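Local coordinates for Lin2722 protein (PDB 3DS8), which is of unknown function but belongs to the alpha/beta-hydrolase clan and probably acts as a serine hydrolase, at residues A[8-13]-A[74-79]; A[78-83]-A[109-114]; A[173-178]-A[236-241]; A[197-202]-A[208-213]. All coordinates share one frame; numbering follows the deposited sequence.

Contact 1 of 4, residues A[8-13]-A[74-79]; sequences LIHGSG and DDWSKW. With SO4 (sulfate ion), chain C; SO4 (sulfate ion), chain B.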
# COMPACT_ATOMS: atom_id res chain seq x y z
N LEU A 8 -0.11 -5.36 6.60
CA LEU A 8 -1.43 -5.16 5.95
C LEU A 8 -2.14 -4.01 6.64
O LEU A 8 -2.39 -4.03 7.87
CB LEU A 8 -2.30 -6.41 6.05
CG LEU A 8 -1.65 -7.67 5.46
CD1 LEU A 8 -2.62 -8.88 5.67
CD2 LEU A 8 -1.19 -7.48 3.99
N ILE A 9 -2.51 -3.01 5.84
CA ILE A 9 -3.13 -1.79 6.37
C ILE A 9 -4.48 -1.53 5.70
O ILE A 9 -4.56 -1.45 4.47
CB ILE A 9 -2.23 -0.55 6.24
CG1 ILE A 9 -0.88 -0.82 6.88
CG2 ILE A 9 -2.92 0.65 6.88
CD1 ILE A 9 0.05 0.38 6.92
N HIS A 10 -5.50 -1.37 6.54
CA HIS A 10 -6.87 -1.12 6.14
C HIS A 10 -7.07 0.30 5.55
O HIS A 10 -6.18 1.16 5.65
CB HIS A 10 -7.81 -1.34 7.34
CG HIS A 10 -7.51 -0.47 8.52
ND1 HIS A 10 -7.96 0.84 8.61
CD2 HIS A 10 -6.78 -0.69 9.64
CE1 HIS A 10 -7.55 1.35 9.76
NE2 HIS A 10 -6.84 0.45 10.40
N GLY A 11 -8.25 0.49 4.97
CA GLY A 11 -8.77 1.77 4.50
C GLY A 11 -9.48 2.49 5.62
O GLY A 11 -9.65 1.97 6.74
N SER A 12 -9.95 3.69 5.33
CA SER A 12 -10.66 4.46 6.32
C SER A 12 -11.95 3.71 6.68
O SER A 12 -12.60 3.04 5.82
CB SER A 12 -10.86 5.92 5.89
OG SER A 12 -11.97 6.09 5.06
N GLY A 13 -12.25 3.71 7.97
CA GLY A 13 -13.34 2.97 8.52
C GLY A 13 -13.04 1.53 8.85
O GLY A 13 -13.85 0.84 9.49
N ASP A 74 -1.34 11.11 6.31
CA ASP A 74 -0.07 11.55 6.88
C ASP A 74 -0.04 11.41 8.40
O ASP A 74 1.02 11.09 8.96
CB ASP A 74 0.39 12.94 6.38
CG ASP A 74 -0.56 14.04 6.66
OD1 ASP A 74 -1.77 13.81 6.75
OD2 ASP A 74 -0.07 15.19 6.69
N ASP A 75 -1.19 11.55 9.07
CA ASP A 75 -1.24 11.18 10.50
C ASP A 75 -1.01 9.67 10.72
O ASP A 75 -0.22 9.25 11.62
CB ASP A 75 -2.55 11.59 11.13
CG ASP A 75 -2.58 13.09 11.46
OD1 ASP A 75 -1.52 13.73 11.52
OD2 ASP A 75 -3.64 13.62 11.65
N TRP A 76 -1.65 8.87 9.88
CA TRP A 76 -1.41 7.42 9.92
C TRP A 76 0.09 7.09 9.76
O TRP A 76 0.64 6.25 10.49
CB TRP A 76 -2.22 6.70 8.85
CG TRP A 76 -3.63 6.44 9.23
CD1 TRP A 76 -4.33 6.95 10.28
CD2 TRP A 76 -4.53 5.60 8.51
NE1 TRP A 76 -5.64 6.47 10.25
CE2 TRP A 76 -5.77 5.64 9.17
CE3 TRP A 76 -4.37 4.80 7.37
CZ2 TRP A 76 -6.89 4.91 8.71
CZ3 TRP A 76 -5.48 4.06 6.93
CH2 TRP A 76 -6.72 4.15 7.59
N SER A 77 0.74 7.69 8.78
CA SER A 77 2.17 7.43 8.55
C SER A 77 3.02 7.73 9.77
O SER A 77 3.94 6.96 10.09
CB SER A 77 2.64 8.23 7.38
OG SER A 77 4.01 8.00 7.10
N LYS A 78 2.78 8.87 10.43
CA LYS A 78 3.48 9.23 11.68
C LYS A 78 3.25 8.21 12.78
O LYS A 78 4.19 7.82 13.47
CB LYS A 78 3.04 10.61 12.17
CG LYS A 78 3.44 11.74 11.25
CD LYS A 78 3.02 13.08 11.85
CE LYS A 78 2.82 14.12 10.77
NZ LYS A 78 4.00 14.18 9.83
N TRP A 79 2.01 7.76 12.93
CA TRP A 79 1.69 6.75 13.95
C TRP A 79 2.28 5.37 13.60
O TRP A 79 2.76 4.64 14.49
CB TRP A 79 0.19 6.65 14.17
CG TRP A 79 -0.41 7.93 14.59
CD1 TRP A 79 0.19 8.95 15.27
CD2 TRP A 79 -1.76 8.34 14.35
NE1 TRP A 79 -0.70 10.00 15.44
CE2 TRP A 79 -1.91 9.64 14.89
CE3 TRP A 79 -2.85 7.74 13.74
CZ2 TRP A 79 -3.12 10.34 14.84
CZ3 TRP A 79 -4.05 8.45 13.67
CH2 TRP A 79 -4.19 9.70 14.24
S SO4 C . -11.51 -1.46 4.62
O1 SO4 C . -10.20 -1.76 4.46
O2 SO4 C . -12.28 -1.47 3.34
O3 SO4 C . -12.16 -2.44 5.50
O4 SO4 C . -11.65 -0.08 5.19
S SO4 B . -10.37 5.69 1.90
O1 SO4 B . -9.58 6.28 0.80
O2 SO4 B . -11.43 4.84 1.38
O3 SO4 B . -9.54 4.84 2.76
O4 SO4 B . -10.97 6.81 2.68
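The indole of Trp76 reaches from its helix into the bend that follows strand 6-9 and meets His10. Trp76 CH2 lies 3.6 Å from His10 CE1, and the two ring planes are inclined at 73°. The far rim of the indole also meets backbone: Trp76 CZ3 is 3.2 Å from His10 O, and Gly11 O lies at the same edge. CG2 of Ile9 touches Trp76 CZ3 loosely, at 4.3 Å.

Hydrogen bonds hold the bend itself. His10 ND1 donates to Gly11 O over 2.8 Å, almost straight and in the plane of the imidazole, but from above the carbonyl plane. The first torsion puts the His10 ring between its backbone N and carbonyl carbon (chi1 60°), folded back over the next residue. His10 NE2 bonds to Phe66 N, so both ring nitrogens are engaged, fixing the ring. Trp76 NE1 is held by Gln68 O.

Two sulfates, probably from the crystallisation liquor, sit on the bend. Gly11 N donates to O1 of the chain C sulfate at 3.0 Å. Ser12 grips the chain B sulfate through its N and OG; OG is also hydrogen-bonded to Gln70. This ion also binds His222 NE2 and Asn103 N, next to the likely nucleophile Ser102, consistent with an oxyanion hole.

Trp76 stacks on Phe66 of strand 61-66 and touches Asn103 and Ala107 of helix 103-114.

Contact 2 of 4, residues A[78-83]-A[109-114]; sequences KWLKIA and TYYAED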
# COMPACT_ATOMS: atom_id res chain seq x y z
N LYS A 78 2.78 8.87 10.43
CA LYS A 78 3.48 9.23 11.68
C LYS A 78 3.25 8.21 12.78
O LYS A 78 4.19 7.82 13.47
CB LYS A 78 3.04 10.61 12.17
CG LYS A 78 3.44 11.74 11.25
CD LYS A 78 3.02 13.08 11.85
CE LYS A 78 2.82 14.12 10.77
NZ LYS A 78 4.00 14.18 9.83
N TRP A 79 2.01 7.76 12.93
CA TRP A 79 1.69 6.75 13.95
C TRP A 79 2.28 5.37 13.60
O TRP A 79 2.76 4.64 14.49
CB TRP A 79 0.19 6.65 14.17
CG TRP A 79 -0.41 7.93 14.59
CD1 TRP A 79 0.19 8.95 15.27
CD2 TRP A 79 -1.76 8.34 14.35
NE1 TRP A 79 -0.70 10.00 15.44
CE2 TRP A 79 -1.91 9.64 14.89
CE3 TRP A 79 -2.85 7.74 13.74
CZ2 TRP A 79 -3.12 10.34 14.84
CZ3 TRP A 79 -4.05 8.45 13.67
CH2 TRP A 79 -4.19 9.70 14.24
N LEU A 80 2.26 5.03 12.32
CA LEU A 80 2.90 3.81 11.84
C LEU A 80 4.40 3.81 12.16
O LEU A 80 4.92 2.80 12.65
CB LEU A 80 2.67 3.66 10.34
CG LEU A 80 3.29 2.46 9.62
CD1 LEU A 80 2.71 1.17 10.21
CD2 LEU A 80 3.00 2.56 8.13
N LYS A 81 5.08 4.92 11.90
CA LYS A 81 6.51 5.05 12.25
C LYS A 81 6.78 4.74 13.71
O LYS A 81 7.68 4.01 14.05
CB LYS A 81 7.03 6.47 11.92
CG LYS A 81 8.28 6.98 12.72
CD LYS A 81 9.51 6.61 12.02
CE LYS A 81 10.75 7.38 12.54
NZ LYS A 81 10.71 8.09 13.86
N ILE A 82 5.95 5.29 14.60
CA ILE A 82 6.12 5.08 16.03
C ILE A 82 6.00 3.59 16.35
O ILE A 82 6.82 3.03 17.09
CB ILE A 82 5.10 5.91 16.85
CG1 ILE A 82 5.41 7.42 16.68
CG2 ILE A 82 5.10 5.51 18.32
CD1 ILE A 82 4.28 8.35 17.17
N ALA A 83 5.01 2.95 15.76
CA ALA A 83 4.78 1.52 15.95
C ALA A 83 5.87 0.66 15.29
O ALA A 83 6.30 -0.38 15.86
CB ALA A 83 3.41 1.15 15.40
N THR A 109 2.79 5.28 1.40
CA THR A 109 3.50 6.15 0.47
C THR A 109 4.18 7.32 1.22
O THR A 109 5.37 7.61 1.01
CB THR A 109 2.55 6.65 -0.61
OG1 THR A 109 1.99 5.52 -1.30
CG2 THR A 109 3.26 7.60 -1.63
N TYR A 110 3.48 7.92 2.15
CA TYR A 110 4.14 8.85 3.07
C TYR A 110 5.29 8.18 3.82
O TYR A 110 6.36 8.75 3.97
CB TYR A 110 3.14 9.41 4.10
CG TYR A 110 2.34 10.55 3.60
CD1 TYR A 110 2.92 11.80 3.45
CD2 TYR A 110 1.00 10.39 3.27
CE1 TYR A 110 2.16 12.87 2.99
CE2 TYR A 110 0.24 11.46 2.81
CZ TYR A 110 0.83 12.68 2.66
OH TYR A 110 0.11 13.80 2.22
N TYR A 111 5.08 6.95 4.31
CA TYR A 111 6.17 6.23 5.03
C TYR A 111 7.39 6.01 4.12
O TYR A 111 8.53 6.20 4.51
CB TYR A 111 5.60 4.90 5.52
CG TYR A 111 6.52 4.07 6.40
CD1 TYR A 111 6.44 4.12 7.79
CD2 TYR A 111 7.45 3.19 5.82
CE1 TYR A 111 7.28 3.31 8.58
CE2 TYR A 111 8.30 2.38 6.58
CZ TYR A 111 8.20 2.44 7.95
OH TYR A 111 9.02 1.61 8.65
N ALA A 112 7.14 5.64 2.88
CA ALA A 112 8.18 5.42 1.91
C ALA A 112 8.97 6.68 1.63
O ALA A 112 10.22 6.62 1.44
CB ALA A 112 7.56 4.90 0.61
N GLU A 113 8.28 7.81 1.56
CA GLU A 113 8.95 9.08 1.30
C GLU A 113 9.61 9.70 2.50
O GLU A 113 10.61 10.43 2.33
CB GLU A 113 8.02 10.09 0.61
CG GLU A 113 7.69 9.68 -0.83
CD GLU A 113 7.04 10.75 -1.63
OE1 GLU A 113 6.50 11.71 -1.01
OE2 GLU A 113 7.09 10.66 -2.89
N ASP A 114 9.11 9.45 3.71
CA ASP A 114 9.50 10.21 4.86
C ASP A 114 10.54 9.49 5.70
O ASP A 114 11.26 10.14 6.43
CB ASP A 114 8.29 10.55 5.73
CG ASP A 114 7.37 11.57 5.11
OD1 ASP A 114 7.72 12.19 4.07
OD2 ASP A 114 6.26 11.74 5.65
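Tyr111 and Leu80 form the apolar core of this contact between two helices. Leu80 CD2 is 3.8 Å from Tyr111 CD1, and Leu80 CG follows at 4.0 Å from the same ring carbon. The two side chains cross at about a right angle. Both have CG anti to the backbone N (chi1 178° for Leu80, -174° for Tyr111), a torsion that sends each group from its own helix into the space between them. The phenol goes on to meet backbone: Lys81 CA lies at the ring edge, 4.1 Å from Tyr111 CE1. The helices are close here, with 7.3 Å between Lys81 CA and Tyr111 CA. The ring of Tyr111 also meets Tyr115 edge-to-face.

Helix 103-114 follows the sharp turn after strand 95-101, whose GxSxG sequence fits the nucleophile elbow of the alpha/beta-hydrolase fold. Helix 73-91 precedes strand 95-101 in the same fold. The contact therefore joins the helices before and after that strand.

Polar groups are satisfied mostly beyond the two segments. Tyr111 OH is hydrogen-bonded to Pro122 O, which ties the end of the ring to the chain just before strand 123-130. Lys81 leads its amine away from Tyr111 to a salt bridge with Glu85, one turn further along its helix. Asp114 OD1 is hydrogen-bonded to Tyr160 OH of helix 156-163.

Contact 3 of 4, residues A[173-178]-A[236-241]; sequences EVLAIA and YWFLEK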
# COMPACT_ATOMS: atom_id res chain seq x y z
N GLU A 173 9.71 -1.10 -4.59
CA GLU A 173 8.96 -1.72 -5.70
C GLU A 173 7.48 -1.46 -5.41
O GLU A 173 6.99 -1.77 -4.33
CB GLU A 173 9.23 -3.23 -5.78
CG GLU A 173 10.69 -3.56 -6.04
CD GLU A 173 10.99 -5.04 -6.09
OE1 GLU A 173 10.09 -5.81 -5.73
OE2 GLU A 173 12.10 -5.44 -6.58
N VAL A 174 6.80 -0.86 -6.36
CA VAL A 174 5.45 -0.35 -6.15
C VAL A 174 4.49 -0.98 -7.12
O VAL A 174 4.76 -1.03 -8.33
CB VAL A 174 5.40 1.20 -6.28
CG1 VAL A 174 3.98 1.69 -6.19
CG2 VAL A 174 6.27 1.86 -5.23
N LEU A 175 3.37 -1.48 -6.59
CA LEU A 175 2.27 -1.99 -7.40
C LEU A 175 1.04 -1.18 -7.06
O LEU A 175 0.62 -1.09 -5.88
CB LEU A 175 1.99 -3.48 -7.09
CG LEU A 175 0.70 -4.06 -7.67
CD1 LEU A 175 0.72 -4.00 -9.19
CD2 LEU A 175 0.51 -5.54 -7.12
N ALA A 176 0.47 -0.51 -8.08
CA ALA A 176 -0.74 0.26 -7.92
C ALA A 176 -1.89 -0.48 -8.60
O ALA A 176 -1.91 -0.69 -9.84
CB ALA A 176 -0.61 1.68 -8.54
N ILE A 177 -2.83 -0.91 -7.78
CA ILE A 177 -4.05 -1.55 -8.21
C ILE A 177 -5.20 -0.59 -8.22
O ILE A 177 -5.44 0.14 -7.21
CB ILE A 177 -4.35 -2.76 -7.30
CG1 ILE A 177 -3.33 -3.88 -7.55
CG2 ILE A 177 -5.80 -3.25 -7.51
CD1 ILE A 177 -3.44 -5.05 -6.56
N ALA A 178 -5.89 -0.50 -9.35
CA ALA A 178 -6.98 0.44 -9.50
C ALA A 178 -8.21 -0.24 -10.04
O ALA A 178 -8.11 -1.17 -10.85
CB ALA A 178 -6.60 1.58 -10.43
N TYR A 236 -0.23 -11.42 -4.33
CA TYR A 236 0.62 -12.58 -4.12
C TYR A 236 1.77 -12.60 -5.10
O TYR A 236 2.93 -12.78 -4.69
CB TYR A 236 -0.18 -13.88 -4.25
CG TYR A 236 0.70 -15.09 -4.30
CD1 TYR A 236 1.30 -15.63 -3.11
CD2 TYR A 236 0.98 -15.70 -5.51
CE1 TYR A 236 2.09 -16.70 -3.16
CE2 TYR A 236 1.82 -16.78 -5.58
CZ TYR A 236 2.37 -17.28 -4.40
OH TYR A 236 3.16 -18.40 -4.47
N TRP A 237 1.46 -12.45 -6.39
CA TRP A 237 2.49 -12.44 -7.43
C TRP A 237 3.57 -11.42 -7.13
O TRP A 237 4.74 -11.72 -7.22
CB TRP A 237 1.88 -12.16 -8.81
CG TRP A 237 2.91 -11.89 -9.85
CD1 TRP A 237 3.62 -12.80 -10.52
CD2 TRP A 237 3.31 -10.62 -10.33
NE1 TRP A 237 4.50 -12.18 -11.38
CE2 TRP A 237 4.32 -10.85 -11.29
CE3 TRP A 237 2.93 -9.32 -10.05
CZ2 TRP A 237 4.95 -9.82 -11.94
CZ3 TRP A 237 3.56 -8.31 -10.72
CH2 TRP A 237 4.54 -8.58 -11.67
N PHE A 238 3.16 -10.19 -6.77
CA PHE A 238 4.13 -9.13 -6.54
C PHE A 238 4.99 -9.43 -5.31
O PHE A 238 6.21 -9.23 -5.30
CB PHE A 238 3.39 -7.83 -6.37
CG PHE A 238 4.25 -6.62 -6.43
CD1 PHE A 238 4.87 -6.26 -7.63
CD2 PHE A 238 4.41 -5.80 -5.32
CE1 PHE A 238 5.60 -5.06 -7.72
CE2 PHE A 238 5.13 -4.63 -5.39
CZ PHE A 238 5.72 -4.26 -6.59
N LEU A 239 4.36 -9.98 -4.27
CA LEU A 239 5.05 -10.26 -3.01
C LEU A 239 5.92 -11.48 -3.07
O LEU A 239 6.95 -11.52 -2.41
CB LEU A 239 4.06 -10.39 -1.83
CG LEU A 239 3.24 -9.18 -1.40
CD1 LEU A 239 2.19 -9.61 -0.33
CD2 LEU A 239 4.16 -8.04 -0.91
N GLU A 240 5.53 -12.50 -3.83
CA GLU A 240 6.19 -13.78 -3.73
C GLU A 240 6.88 -14.26 -5.00
O GLU A 240 7.71 -15.13 -4.90
CB GLU A 240 5.20 -14.84 -3.24
CG GLU A 240 4.64 -14.55 -1.84
CD GLU A 240 5.69 -14.40 -0.76
OE1 GLU A 240 6.73 -15.07 -0.84
OE2 GLU A 240 5.44 -13.59 0.18
N LYS A 241 6.53 -13.71 -6.15
CA LYS A 241 7.04 -14.20 -7.46
C LYS A 241 7.84 -13.16 -8.20
O LYS A 241 8.89 -13.49 -8.80
CB LYS A 241 5.88 -14.69 -8.33
CG LYS A 241 5.13 -15.85 -7.74
CD LYS A 241 6.03 -17.03 -7.55
CE LYS A 241 5.29 -18.31 -7.22
NZ LYS A 241 6.17 -19.48 -7.38
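Phe238 drives its ring against the backbone and side chains of strand 173-178, and nearly all of the tight packing belongs to it. Leu175 CB sits over the centre of the ring, 3.6 Å from the centroid and 6° off the normal, a clear CH-pi contact. Leu175 CD2 runs back along the side chain to Phe238 CB at 3.8 Å. The two side chains thus lie side by side, pointing opposite ways. The leading atom of the ring, Phe238 CZ, presses on the strand itself: it is 3.5 Å from Glu173 C and 3.5 Å from Val174 C. Phe238 CG is anti to its backbone N (chi1 -166°), and this carries the ring from the helix to the strand. The aliphatic part of Glu173 closes the rim, with its CB 3.7 Å from Phe238 CZ. Beside it lies a polar margin. Glu173 is buried, and its OE1 forms a salt bridge with Lys126 NZ. The same amine bonds to Phe238 O and lies against the Phe238 ring as a cation-pi partner.

The helical side is looser beyond Phe238. Trp237 CZ3 stays 5.4 Å from Leu175 CD1. Glu240 is partly exposed, and Lys241 is exposed at the end of the segment.

Strand 173-178 and helix 236-240 run antiparallel, at 176°, with axes 10.0 Å apart. Here helix 229-240 packs on the central sheet, where strand 173-180 lies between strands 123-130 and 209-216. Phe238 also touches Val128, and Leu175 touches Ile211.

Contact 4 of 4, residues A[197-202]-A[208-213]; sequences LATRLF and KAYIED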
# COMPACT_ATOMS: atom_id res chain seq x y z
N LEU A 197 -3.97 5.67 -9.86
CA LEU A 197 -2.79 5.40 -10.65
C LEU A 197 -1.82 6.56 -10.70
O LEU A 197 -0.81 6.48 -11.40
CB LEU A 197 -3.21 5.07 -12.07
CG LEU A 197 -4.08 3.83 -12.29
CD1 LEU A 197 -4.58 3.89 -13.77
CD2 LEU A 197 -3.34 2.54 -11.98
N ALA A 198 -2.07 7.60 -9.92
CA ALA A 198 -1.31 8.85 -10.06
C ALA A 198 0.13 8.71 -9.56
O ALA A 198 0.97 9.55 -9.85
CB ALA A 198 -2.05 10.00 -9.43
N THR A 199 0.43 7.61 -8.87
CA THR A 199 1.80 7.14 -8.65
C THR A 199 2.64 7.16 -9.92
O THR A 199 3.86 7.28 -9.84
CB THR A 199 1.80 5.71 -8.05
OG1 THR A 199 0.70 4.96 -8.59
CG2 THR A 199 1.68 5.77 -6.50
N ARG A 200 2.00 7.05 -11.09
CA ARG A 200 2.71 7.11 -12.37
C ARG A 200 3.56 8.37 -12.53
O ARG A 200 4.54 8.39 -13.28
CB ARG A 200 1.62 7.13 -13.47
CG ARG A 200 2.05 7.09 -14.80
CD ARG A 200 0.82 7.27 -15.67
NE ARG A 200 -0.04 6.08 -15.67
CZ ARG A 200 -0.99 5.89 -16.58
NH1 ARG A 200 -1.17 6.77 -17.54
NH2 ARG A 200 -1.75 4.80 -16.55
N LEU A 201 3.18 9.42 -11.82
CA LEU A 201 3.83 10.72 -11.94
C LEU A 201 4.99 10.96 -10.98
O LEU A 201 5.67 11.99 -11.09
CB LEU A 201 2.78 11.82 -11.82
CG LEU A 201 1.60 11.66 -12.81
CD1 LEU A 201 0.73 12.82 -12.73
CD2 LEU A 201 2.06 11.45 -14.26
N PHE A 202 5.26 10.02 -10.08
CA PHE A 202 6.36 10.18 -9.15
C PHE A 202 7.13 8.91 -8.80
O PHE A 202 8.29 9.00 -8.38
CB PHE A 202 5.89 10.96 -7.88
CG PHE A 202 4.89 10.24 -7.02
CD1 PHE A 202 5.30 9.48 -5.93
CD2 PHE A 202 3.52 10.38 -7.23
CE1 PHE A 202 4.41 8.86 -5.13
CE2 PHE A 202 2.62 9.74 -6.41
CZ PHE A 202 3.05 8.98 -5.37
N LYS A 208 12.59 1.34 -7.86
CA LYS A 208 13.16 0.34 -8.75
C LYS A 208 12.09 -0.22 -9.70
O LYS A 208 12.34 -0.39 -10.89
CB LYS A 208 13.80 -0.80 -7.96
CG LYS A 208 14.43 -1.82 -8.84
CD LYS A 208 15.24 -2.77 -8.08
CE LYS A 208 14.39 -3.71 -7.27
NZ LYS A 208 15.23 -4.74 -6.57
N ALA A 209 10.90 -0.47 -9.19
CA ALA A 209 9.83 -1.04 -9.98
C ALA A 209 8.55 -0.28 -9.72
O ALA A 209 8.26 0.15 -8.60
CB ALA A 209 9.63 -2.51 -9.64
N TYR A 210 7.78 -0.10 -10.78
CA TYR A 210 6.46 0.48 -10.67
C TYR A 210 5.58 -0.23 -11.67
O TYR A 210 5.86 -0.20 -12.85
CB TYR A 210 6.46 1.98 -11.01
CG TYR A 210 5.07 2.54 -11.04
CD1 TYR A 210 4.30 2.63 -9.88
CD2 TYR A 210 4.47 2.93 -12.26
CE1 TYR A 210 2.97 3.08 -9.93
CE2 TYR A 210 3.17 3.45 -12.30
CZ TYR A 210 2.42 3.50 -11.11
OH TYR A 210 1.13 4.01 -11.14
N ILE A 211 4.54 -0.89 -11.17
CA ILE A 211 3.62 -1.68 -11.98
C ILE A 211 2.18 -1.26 -11.69
O ILE A 211 1.83 -1.06 -10.53
CB ILE A 211 3.78 -3.19 -11.65
CG1 ILE A 211 5.25 -3.63 -11.88
CG2 ILE A 211 2.77 -4.03 -12.44
CD1 ILE A 211 5.47 -5.17 -11.78
N GLU A 212 1.38 -1.08 -12.75
CA GLU A 212 -0.03 -0.76 -12.60
C GLU A 212 -0.88 -1.98 -12.97
O GLU A 212 -0.50 -2.75 -13.91
CB GLU A 212 -0.39 0.40 -13.55
CG GLU A 212 0.33 1.69 -13.19
CD GLU A 212 -0.01 2.86 -14.07
OE1 GLU A 212 -0.51 2.67 -15.18
OE2 GLU A 212 0.22 4.02 -13.61
N ASP A 213 -2.05 -2.13 -12.36
CA ASP A 213 -3.01 -3.19 -12.74
C ASP A 213 -4.39 -2.59 -12.57
O ASP A 213 -4.73 -2.11 -11.49
CB ASP A 213 -2.89 -4.39 -11.77
CG ASP A 213 -4.21 -5.30 -11.67
OD1 ASP A 213 -4.28 -6.14 -12.56
OD2 ASP A 213 -5.15 -5.19 -10.73
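Arg200 faces Glu212 side-on and grips its carboxylate with two nitrogens. Arg200 NE donates to Glu212 OE2 over 2.9 Å, nearly straight at 175° and in the guanidinium plane. Arg200 NH2 donates to Glu212 OE1 over 2.8 Å, with the oxygen tilted out of that plane. Each oxygen uses its syn lone pair, yet the two flat groups are twisted 32° apart. A bend at chi3 (-73°) turns the end of the otherwise extended Arg200 chain toward the acid.

Tyr210 comes to the carboxylate from the other lobe of OE2. Its OH donates to the anti lone pair of Glu212 OE2 over 2.6 Å, with that oxygen in the plane of the phenol ring. Glu212 OE2 therefore accepts two hydrogen bonds. Thr199 OG1 donates to Tyr210 OH at 2.8 Å, which makes a chain of bonds from threonine through tyrosine to glutamate. Thr199 CB also touches Tyr210 CE1, at 3.4 Å. Leu197 CD2 crosses Glu212 at a slant, 4.0 Å from Glu212 CG. Arg200 NH1 is held by Leu146 O and Phe148 O, and Glu212 OE1 also accepts from Asp252 N.

All five touching residues are buried. The bidentate salt bridge pins the 3-10 turn 198-201 onto strand 209-216, near the edge of the sheet of this alpha/beta-hydrolase fold.

How the contacts relate
Contacts 1 and 2 share helix 73-91 and touch, with Ile9 CD1 3.9 Å from Leu80 CD2. Contacts 3 and 4 adjoin through neighbouring strands 173-180 and 209-216, where Ala176 N and Ile211 O lie 2.9 Å apart, a probable hydrogen bond. Contact 4 is nested within the loop that contact 3 closes. The centres of contacts 1 and 3 are about 19 Å apart, on opposite sides of the chain's centre, but both reach the same sheet. Phe202 of contact 4 packs on Glu113 and Thr109 of contact 2. Contact 1 touches the likely triad of Ser102, His222 and Asp188 through Gly11; one of its sulfates is hydrogen-bonded to His222.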